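Local coordinates for putative fimbrium tip subunit Fim1F (Parabacteroides distasonis, PDB 3R4R), which is a putative component of the fimbrium tip, part of the surface filaments that mediate cell adhesion and biofilm formation, at residues K202-G214 against F256-R268. Sequence-based numbering, arbitrary orientation.
Sequences KITIFNTSAVENG and FPANKFIKGNYYR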
# COMPACT_ATOMS: atom_id res chain seq x y z
N LYS A 202 -4.60 -6.41 -6.31
CA LYS A 202 -4.85 -5.60 -7.51
C LYS A 202 -4.06 -4.28 -7.31
O LYS A 202 -3.80 -3.90 -6.16
CB LYS A 202 -6.36 -5.42 -7.72
CG LYS A 202 -7.11 -6.70 -8.09
CD LYS A 202 -6.95 -7.13 -9.59
CE LYS A 202 -7.67 -8.40 -9.94
NZ LYS A 202 -9.14 -8.32 -9.71
N ILE A 203 -3.68 -3.60 -8.38
CA ILE A 203 -2.82 -2.40 -8.29
C ILE A 203 -3.50 -1.12 -8.82
O ILE A 203 -2.80 -0.13 -9.08
CB ILE A 203 -1.50 -2.64 -9.10
CG1 ILE A 203 -1.80 -3.01 -10.59
CG2 ILE A 203 -0.60 -3.69 -8.40
CD1 ILE A 203 -0.64 -2.95 -11.55
N THR A 204 -4.82 -1.12 -9.00
CA THR A 204 -5.54 0.03 -9.56
C THR A 204 -6.64 0.53 -8.61
O THR A 204 -7.55 1.25 -9.03
CB THR A 204 -6.14 -0.36 -10.92
OG1 THR A 204 -7.03 -1.49 -10.79
CG2 THR A 204 -5.12 -0.54 -12.01
N ILE A 205 -6.54 0.12 -7.32
CA ILE A 205 -7.51 0.38 -6.26
C ILE A 205 -6.92 1.44 -5.33
O ILE A 205 -5.83 1.26 -4.80
CB ILE A 205 -7.89 -0.95 -5.55
CG1 ILE A 205 -6.63 -1.77 -5.19
CG2 ILE A 205 -8.81 -1.77 -6.52
CD1 ILE A 205 -6.83 -2.95 -4.38
N PHE A 206 -7.63 2.58 -5.18
CA PHE A 206 -7.08 3.71 -4.45
C PHE A 206 -7.97 4.23 -3.27
O PHE A 206 -7.63 5.28 -2.71
CB PHE A 206 -6.91 4.88 -5.44
CG PHE A 206 -6.07 4.55 -6.66
CD1 PHE A 206 -4.69 4.58 -6.60
CD2 PHE A 206 -6.68 4.26 -7.88
CE1 PHE A 206 -3.92 4.28 -7.73
CE2 PHE A 206 -5.90 3.98 -9.01
CZ PHE A 206 -4.53 3.98 -8.92
N ASN A 207 -9.05 3.53 -2.88
CA ASN A 207 -9.91 4.05 -1.81
C ASN A 207 -9.40 3.56 -0.47
O ASN A 207 -9.52 2.38 -0.16
CB ASN A 207 -11.38 3.69 -2.02
CG ASN A 207 -12.34 4.39 -1.07
OD1 ASN A 207 -11.96 5.21 -0.21
ND2 ASN A 207 -13.62 4.12 -1.24
N THR A 208 -8.87 4.47 0.34
CA THR A 208 -8.31 4.14 1.67
C THR A 208 -9.43 4.14 2.74
O THR A 208 -9.14 4.21 3.92
CB THR A 208 -7.18 5.12 2.05
OG1 THR A 208 -6.66 4.72 3.31
CG2 THR A 208 -7.63 6.61 2.11
N SER A 209 -10.70 3.99 2.31
CA SER A 209 -11.89 3.95 3.16
C SER A 209 -12.78 2.72 2.87
O SER A 209 -13.68 2.44 3.66
CB SER A 209 -12.72 5.22 2.98
OG SER A 209 -11.97 6.38 3.30
N ALA A 210 -12.57 2.02 1.74
CA ALA A 210 -13.37 0.85 1.38
C ALA A 210 -12.50 -0.28 0.87
O ALA A 210 -11.51 -0.02 0.20
CB ALA A 210 -14.40 1.22 0.33
N VAL A 211 -12.84 -1.54 1.22
CA VAL A 211 -12.06 -2.71 0.80
C VAL A 211 -12.43 -3.00 -0.68
O VAL A 211 -13.60 -3.12 -1.01
CB VAL A 211 -12.27 -3.93 1.76
CG1 VAL A 211 -13.72 -4.40 1.82
CG2 VAL A 211 -11.34 -5.08 1.41
N GLU A 212 -11.42 -3.00 -1.59
CA GLU A 212 -11.63 -3.19 -3.05
C GLU A 212 -10.86 -4.40 -3.61
O GLU A 212 -11.21 -4.87 -4.69
CB GLU A 212 -11.18 -1.93 -3.82
CG GLU A 212 -11.91 -0.64 -3.53
CD GLU A 212 -11.12 0.59 -3.95
OE1 GLU A 212 -10.09 0.88 -3.30
OE2 GLU A 212 -11.56 1.31 -4.88
N ASN A 213 -9.79 -4.88 -2.91
CA ASN A 213 -8.98 -5.99 -3.42
C ASN A 213 -9.73 -7.40 -3.39
O ASN A 213 -9.99 -8.00 -2.33
CB ASN A 213 -7.68 -6.11 -2.65
CG ASN A 213 -6.71 -7.07 -3.25
OD1 ASN A 213 -6.69 -7.28 -4.46
ND2 ASN A 213 -5.83 -7.64 -2.44
N GLY A 214 -9.96 -7.92 -4.60
CA GLY A 214 -10.57 -9.22 -4.87
C GLY A 214 -9.56 -10.36 -4.95
O GLY A 214 -9.95 -11.53 -4.83
N PHE A 256 -10.86 -12.31 13.67
CA PHE A 256 -11.22 -10.93 13.32
C PHE A 256 -11.74 -10.87 11.88
O PHE A 256 -11.26 -11.64 11.04
CB PHE A 256 -10.01 -9.98 13.50
CG PHE A 256 -9.53 -9.82 14.93
CD1 PHE A 256 -8.67 -10.75 15.50
CD2 PHE A 256 -9.90 -8.72 15.68
CE1 PHE A 256 -8.28 -10.62 16.84
CE2 PHE A 256 -9.48 -8.57 17.00
CZ PHE A 256 -8.71 -9.55 17.59
N PRO A 257 -12.73 -10.00 11.54
CA PRO A 257 -13.22 -9.96 10.15
C PRO A 257 -12.15 -9.36 9.26
O PRO A 257 -11.73 -8.22 9.49
CB PRO A 257 -14.50 -9.11 10.21
CG PRO A 257 -14.75 -8.85 11.68
CD PRO A 257 -13.45 -9.02 12.39
N ALA A 258 -11.66 -10.16 8.30
CA ALA A 258 -10.56 -9.83 7.39
C ALA A 258 -10.81 -8.53 6.62
O ALA A 258 -9.87 -7.79 6.38
CB ALA A 258 -10.33 -10.97 6.42
N ASN A 259 -12.08 -8.23 6.29
CA ASN A 259 -12.46 -7.05 5.51
C ASN A 259 -12.45 -5.74 6.38
O ASN A 259 -12.72 -4.66 5.84
CB ASN A 259 -13.84 -7.25 4.87
CG ASN A 259 -14.96 -7.62 5.79
OD1 ASN A 259 -14.78 -8.28 6.82
ND2 ASN A 259 -16.17 -7.30 5.37
N LYS A 260 -12.06 -5.80 7.67
CA LYS A 260 -11.98 -4.60 8.50
C LYS A 260 -10.63 -3.88 8.27
O LYS A 260 -10.51 -2.69 8.60
CB LYS A 260 -12.16 -4.93 10.00
CG LYS A 260 -13.53 -5.47 10.43
CD LYS A 260 -14.66 -4.45 10.34
N PHE A 261 -9.63 -4.58 7.69
CA PHE A 261 -8.28 -4.05 7.49
C PHE A 261 -8.15 -3.53 6.06
O PHE A 261 -7.94 -4.31 5.12
CB PHE A 261 -7.24 -5.13 7.80
CG PHE A 261 -7.47 -5.79 9.13
CD1 PHE A 261 -7.04 -5.19 10.31
CD2 PHE A 261 -8.13 -7.01 9.22
CE1 PHE A 261 -7.25 -5.80 11.55
CE2 PHE A 261 -8.39 -7.59 10.45
CZ PHE A 261 -7.93 -7.00 11.61
N ILE A 262 -8.34 -2.21 5.89
CA ILE A 262 -8.33 -1.54 4.60
C ILE A 262 -6.93 -1.01 4.33
O ILE A 262 -6.26 -0.55 5.24
CB ILE A 262 -9.41 -0.41 4.58
CG1 ILE A 262 -10.83 -0.95 4.92
CG2 ILE A 262 -9.44 0.36 3.25
CD1 ILE A 262 -11.78 0.11 5.54
N LYS A 263 -6.49 -1.09 3.07
CA LYS A 263 -5.21 -0.56 2.59
C LYS A 263 -5.05 0.92 2.97
O LYS A 263 -5.99 1.71 2.84
CB LYS A 263 -5.12 -0.71 1.07
CG LYS A 263 -6.14 0.13 0.30
CD LYS A 263 -6.19 -0.24 -1.17
CE LYS A 263 -7.36 0.38 -1.87
NZ LYS A 263 -8.70 -0.04 -1.31
N GLY A 264 -3.84 1.27 3.39
CA GLY A 264 -3.52 2.64 3.73
C GLY A 264 -3.96 3.04 5.11
O GLY A 264 -4.06 4.23 5.39
N ASN A 265 -4.24 2.04 5.98
CA ASN A 265 -4.66 2.28 7.35
C ASN A 265 -3.74 1.55 8.36
O ASN A 265 -3.11 0.56 8.00
CB ASN A 265 -6.11 1.86 7.57
CG ASN A 265 -7.14 2.71 6.85
OD1 ASN A 265 -7.54 3.77 7.33
ND2 ASN A 265 -7.62 2.23 5.73
N TYR A 266 -3.66 2.07 9.59
CA TYR A 266 -2.86 1.51 10.70
C TYR A 266 -3.83 1.15 11.82
O TYR A 266 -4.65 1.96 12.23
CB TYR A 266 -1.75 2.50 11.13
CG TYR A 266 -1.01 2.26 12.45
CD1 TYR A 266 -0.72 0.97 12.88
CD2 TYR A 266 -0.47 3.32 13.16
CE1 TYR A 266 -0.01 0.75 14.07
CE2 TYR A 266 0.26 3.12 14.33
CZ TYR A 266 0.48 1.83 14.79
OH TYR A 266 1.20 1.67 15.96
N TYR A 267 -3.76 -0.11 12.25
CA TYR A 267 -4.63 -0.70 13.26
C TYR A 267 -3.86 -1.20 14.46
O TYR A 267 -2.71 -1.61 14.33
CB TYR A 267 -5.41 -1.87 12.64
CG TYR A 267 -6.25 -1.48 11.44
CD1 TYR A 267 -7.51 -0.90 11.61
CD2 TYR A 267 -5.81 -1.72 10.14
CE1 TYR A 267 -8.29 -0.53 10.51
CE2 TYR A 267 -6.58 -1.35 9.04
CZ TYR A 267 -7.82 -0.77 9.23
OH TYR A 267 -8.61 -0.40 8.16
N ARG A 268 -4.52 -1.18 15.63
CA ARG A 268 -4.00 -1.74 16.87
C ARG A 268 -5.03 -2.72 17.47
O ARG A 268 -6.20 -2.36 17.63
CB ARG A 268 -3.60 -0.68 17.92
CG ARG A 268 -2.49 0.29 17.50
CD ARG A 268 -1.99 1.04 18.72
NE ARG A 268 -1.13 2.18 18.41
CZ ARG A 268 -1.44 3.45 18.65
NH1 ARG A 268 -2.58 3.75 19.28
NH2 ARG A 268 -0.59 4.42 18.34
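Lys-263 reaches from a type II beta turn, Ile-262 to Asn-265, into the loop 202-214, joining two loops of the transthyretin-like C-terminal domain: one follows strand 191-202, the other leads into strand 266-273. From CB, which makes no close contact with that loop, the chain runs to CG, which is held between the backbone N and the carbonyl carbon (chi1 65°) and comes within 4.1 Å of Asn-207 O. CD passes 3.9 Å from Ile-205 O, and CE lies 3.9 Å from CB of the same isoleucine, whose side chain crosses the lysine. A bend at chi4 (-60°) then turns NZ onto two acceptors of the loop. It meets Asn-207 O from above the carbonyl plane and forms a salt bridge of 2.6 Å with Glu-212 OE1, on the anti lone pair. Asn-207 N binds the same oxygen on its syn side, and Glu-233, from a neighbouring loop, adds a second carboxylate to the ammonium. A methionine in place of Lys-263 would probably leave Glu-212 and Glu-233 without their shared positive charge and Asn-207 O without this donor. Beside the lysine, CD1 of Ile-262 packs 3.5 Å from Ser-209 O. Thr-208 fastens the turn itself: its OG1 donates to Lys-263 O in the carbonyl plane, while Asn-265 ND2, also bonded to Ile-262 O, gives a hydrogen bond of 3.1 Å to Thr-208 O.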